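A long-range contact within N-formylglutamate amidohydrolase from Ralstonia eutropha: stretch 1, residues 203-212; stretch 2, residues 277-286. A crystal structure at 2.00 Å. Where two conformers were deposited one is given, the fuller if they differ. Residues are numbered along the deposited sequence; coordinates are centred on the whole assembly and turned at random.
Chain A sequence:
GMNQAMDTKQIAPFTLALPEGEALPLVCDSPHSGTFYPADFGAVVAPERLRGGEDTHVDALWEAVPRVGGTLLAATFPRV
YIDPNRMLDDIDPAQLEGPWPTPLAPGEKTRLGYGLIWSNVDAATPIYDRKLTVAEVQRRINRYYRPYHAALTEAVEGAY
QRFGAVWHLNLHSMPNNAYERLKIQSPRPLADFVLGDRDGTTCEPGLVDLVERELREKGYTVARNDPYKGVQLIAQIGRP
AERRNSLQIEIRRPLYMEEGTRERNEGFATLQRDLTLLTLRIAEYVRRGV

Stretch 1 203-212: CEPGLVDLVE
Stretch 2, residues 277-286: LLTLRIAEYV

The contact pairs two helices of one chain that run nearly antiparallel: their N-to-C directions differ by 157°, and their axes come no closer than 10.5 Å. Stretch 1 enters as an extended lead, with phi/psi of -130/139 at Cys203 and -62/139 at Glu204, and then turns helical. From Gly206 to Glu212 phi lies between -74 and -55° and psi between -55 and -35°, and i to i+4 bonds such as Leu210 N to Gly206 O (2.9 Å) confirm the winding. Stretch 2 is helical throughout, with phi between -69 and -56° and psi between -49 and -38°.

Two CA pairs set the register: Leu207 CA lies 7.5 Å from Tyr285 CA, and Val211 CA lies 7.3 Å from Leu278 CA. From the first pair to the second, stretch 1 advances four residues while stretch 2 goes back seven, so the numbering runs in opposite senses, as expected for nearly antiparallel helices. Because the axes stand well apart, side chains rather than backbones fill the space between them, and the two stretches together bury 446 Å².

Leu210 and Tyr285 give up the most area, 95 and 96 Å², and both CA-to-CB bonds point toward the opposite helix. Leu210 (chi1 t, chi2 38°) is the bump of stretch 1. It wedges between two residues one helical turn apart: Leu210 CD2 meets Tyr285 CB at 3.3 Å, a tight fit, while Leu210 CD1 reaches Arg281 CG at 3.7 Å. Arg281 (t, p, t, with chi4 82°) thus contributes its aliphatic stem to the hollow, and Leu210 CD2 also lies over one face of its guanidinium.

Tyr285 (chi1 178°, chi2 89°) is the answering bump, extending toward the start of the first helix. Its flank packs on Leu207, with Leu207 CB 3.8 Å from Tyr285 CE2, and its hydroxyl occupies the space beside Gly206, where Tyr285 OH is 3.5 Å from Gly206 C. Glycine leaves that space free: an ideal CB there would lie 2.6 Å from Tyr285 OH, a clash. Leu207 N is 3.4 Å from Tyr285 OH, but the poor angle rules out a hydrogen bond.

The tyrosine instead donates from Tyr285 OH to Glu204 OE2 at the ring edge. The modelled distance from Tyr285 OH to Glu204 OE2, 2.4 Å, is very short, and the hydroxyl is crowded in the model, so its exact position is less certain. Glu204 (chi1 55°, chi2 95°, chi3 16°) is also the N-cap: its OE1 accepts a weak bond from Gly206 N at 3.3 Å with an angle of 130°. One carboxylate therefore caps its own helix and holds the tip of the other helix's tyrosine.

Alongside, Leu207, Val211, Leu278 and Ile282 form an apolar row. Ile282 (m, t) nestles between Leu207 (t, p) and Val211 (chi1 170°), with Ile282 CG2 4.1 Å from Leu207 CD1 and Ile282 CD1 3.9 Å from Val211 CG2. Leu278 (t, p) closes the row, its CD1 4.2 Å from Val211 CA and its CD2 4.3 Å from Val211 CG1.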

# COMPACT_ATOMS: atom_id res chain seq x y z
N CYS A 203 12.20 7.40 6.44
CA CYS A 203 12.71 7.98 5.21
C CYS A 203 13.62 9.19 5.52
O CYS A 203 13.35 10.03 6.39
CB CYS A 203 11.56 8.45 4.36
SG CYS A 203 11.97 8.76 2.66
N GLU A 204 14.72 9.28 4.78
CA GLU A 204 15.56 10.43 4.87
C GLU A 204 14.74 11.66 4.44
O GLU A 204 13.90 11.60 3.52
CB GLU A 204 16.82 10.22 4.04
CG GLU A 204 16.56 9.87 2.61
CD GLU A 204 16.59 11.04 1.70
OE1 GLU A 204 17.09 12.09 2.09
OE2 GLU A 204 16.11 10.89 0.55
N PRO A 205 14.91 12.76 5.16
CA PRO A 205 13.98 13.87 5.02
C PRO A 205 13.91 14.53 3.65
O PRO A 205 12.88 15.11 3.33
CB PRO A 205 14.48 14.88 6.08
CG PRO A 205 15.89 14.50 6.32
CD PRO A 205 15.93 13.02 6.19
N GLY A 206 14.99 14.53 2.90
CA GLY A 206 15.03 15.24 1.62
C GLY A 206 13.99 14.70 0.64
O GLY A 206 13.41 15.46 -0.13
N LEU A 207 13.72 13.40 0.68
CA LEU A 207 12.73 12.82 -0.22
C LEU A 207 11.30 13.17 0.18
O LEU A 207 10.46 13.44 -0.69
CB LEU A 207 12.88 11.32 -0.37
CG LEU A 207 11.85 10.66 -1.33
CD1 LEU A 207 11.91 11.24 -2.75
CD2 LEU A 207 12.03 9.16 -1.38
N VAL A 208 11.01 13.14 1.48
CA VAL A 208 9.69 13.55 1.97
C VAL A 208 9.47 15.06 1.61
O VAL A 208 8.38 15.45 1.21
CB VAL A 208 9.52 13.29 3.51
CG1 VAL A 208 8.07 13.37 3.92
CG2 VAL A 208 10.09 11.93 3.89
N ASP A 209 10.52 15.87 1.74
CA ASP A 209 10.45 17.31 1.43
C ASP A 209 10.15 17.48 -0.07
O ASP A 209 9.31 18.28 -0.44
CB ASP A 209 11.79 18.03 1.71
CG ASP A 209 12.06 18.29 3.20
OD1 ASP A 209 11.20 18.05 4.08
OD2 ASP A 209 13.18 18.75 3.49
N LEU A 210 10.88 16.72 -0.89
CA LEU A 210 10.69 16.70 -2.36
C LEU A 210 9.24 16.38 -2.71
O LEU A 210 8.60 17.14 -3.40
CB LEU A 210 11.65 15.70 -3.04
CG LEU A 210 11.74 15.64 -4.58
CD1 LEU A 210 11.64 17.03 -5.26
CD2 LEU A 210 13.05 15.01 -4.96
N VAL A 211 8.73 15.26 -2.22
CA VAL A 211 7.39 14.81 -2.60
C VAL A 211 6.33 15.83 -2.16
O VAL A 211 5.45 16.22 -2.94
CB VAL A 211 7.06 13.39 -2.04
CG1 VAL A 211 5.59 13.06 -2.24
CG2 VAL A 211 7.99 12.31 -2.69
N GLU A 212 6.44 16.28 -0.91
CA GLU A 212 5.52 17.28 -0.39
C GLU A 212 5.48 18.57 -1.25
O GLU A 212 4.44 19.08 -1.58
CB GLU A 212 5.93 17.62 1.05
CG GLU A 212 5.11 18.70 1.72
CD GLU A 212 5.61 18.94 3.14
OE1 GLU A 212 6.64 19.61 3.25
OE2 GLU A 212 5.01 18.41 4.12
N LEU A 277 4.99 12.88 -13.66
CA LEU A 277 5.93 13.98 -13.48
C LEU A 277 6.59 13.95 -12.09
O LEU A 277 7.78 14.23 -11.97
CB LEU A 277 5.26 15.33 -13.74
CG LEU A 277 5.08 15.88 -15.17
CD1 LEU A 277 6.32 16.57 -15.72
CD2 LEU A 277 4.61 14.85 -16.14
N LEU A 278 5.84 13.59 -11.05
CA LEU A 278 6.42 13.51 -9.70
C LEU A 278 7.45 12.36 -9.67
O LEU A 278 8.53 12.48 -9.11
CB LEU A 278 5.34 13.25 -8.63
CG LEU A 278 5.88 12.82 -7.26
CD1 LEU A 278 6.61 14.00 -6.62
CD2 LEU A 278 4.77 12.20 -6.36
N THR A 279 7.13 11.27 -10.36
CA THR A 279 7.96 10.04 -10.35
C THR A 279 9.28 10.27 -11.05
O THR A 279 10.31 9.75 -10.66
CB THR A 279 7.15 8.79 -10.91
OG1 THR A 279 6.01 8.51 -10.08
CG2 THR A 279 7.98 7.52 -10.92
N LEU A 280 9.25 11.04 -12.14
CA LEU A 280 10.42 11.40 -12.87
C LEU A 280 11.32 12.20 -11.93
O LEU A 280 12.54 11.96 -11.82
CB LEU A 280 10.06 12.21 -14.14
CG LEU A 280 11.18 12.60 -15.10
CD1 LEU A 280 12.07 11.37 -15.47
CD2 LEU A 280 10.62 13.27 -16.38
N ARG A 281 10.73 13.14 -11.21
CA ARG A 281 11.51 13.91 -10.26
C ARG A 281 12.14 13.07 -9.13
O ARG A 281 13.26 13.31 -8.71
CB ARG A 281 10.62 15.00 -9.68
CG ARG A 281 11.37 15.98 -8.82
CD ARG A 281 12.37 16.83 -9.61
NE ARG A 281 13.17 17.56 -8.65
CZ ARG A 281 14.23 17.08 -8.01
NH1 ARG A 281 14.68 15.84 -8.24
NH2 ARG A 281 14.85 17.86 -7.12
N ILE A 282 11.39 12.09 -8.62
CA ILE A 282 11.90 11.19 -7.61
C ILE A 282 13.04 10.34 -8.17
O ILE A 282 13.98 10.10 -7.47
CB ILE A 282 10.79 10.24 -7.06
CG1 ILE A 282 9.68 11.02 -6.33
CG2 ILE A 282 11.34 9.11 -6.16
CD1 ILE A 282 8.51 10.10 -5.86
N ALA A 283 12.95 9.90 -9.44
CA ALA A 283 13.99 9.07 -10.07
C ALA A 283 15.29 9.84 -10.10
O ALA A 283 16.34 9.32 -9.78
CB ALA A 283 13.60 8.60 -11.50
N GLU A 284 15.20 11.12 -10.46
CA GLU A 284 16.34 12.03 -10.47
C GLU A 284 16.99 12.21 -9.07
O GLU A 284 18.23 12.22 -8.90
CB GLU A 284 15.89 13.38 -11.00
CG GLU A 284 15.56 13.39 -12.47
CD GLU A 284 15.14 14.79 -12.96
OE1 GLU A 284 14.27 15.40 -12.31
OE2 GLU A 284 15.70 15.28 -13.97
N TYR A 285 16.13 12.38 -8.07
CA TYR A 285 16.57 12.48 -6.70
C TYR A 285 17.31 11.20 -6.24
O TYR A 285 18.39 11.26 -5.71
CB TYR A 285 15.39 12.81 -5.80
CG TYR A 285 15.76 12.90 -4.35
CD1 TYR A 285 16.17 14.09 -3.79
CD2 TYR A 285 15.75 11.76 -3.57
CE1 TYR A 285 16.54 14.13 -2.46
CE2 TYR A 285 16.11 11.80 -2.27
CZ TYR A 285 16.49 12.97 -1.72
OH TYR A 285 16.86 12.95 -0.42
N VAL A 286 16.71 10.05 -6.50
CA VAL A 286 17.33 8.75 -6.23
C VAL A 286 18.68 8.54 -6.91
O VAL A 286 19.59 8.06 -6.27
CB VAL A 286 16.30 7.63 -6.58
CG1 VAL A 286 16.94 6.25 -6.74
CG2 VAL A 286 15.24 7.64 -5.53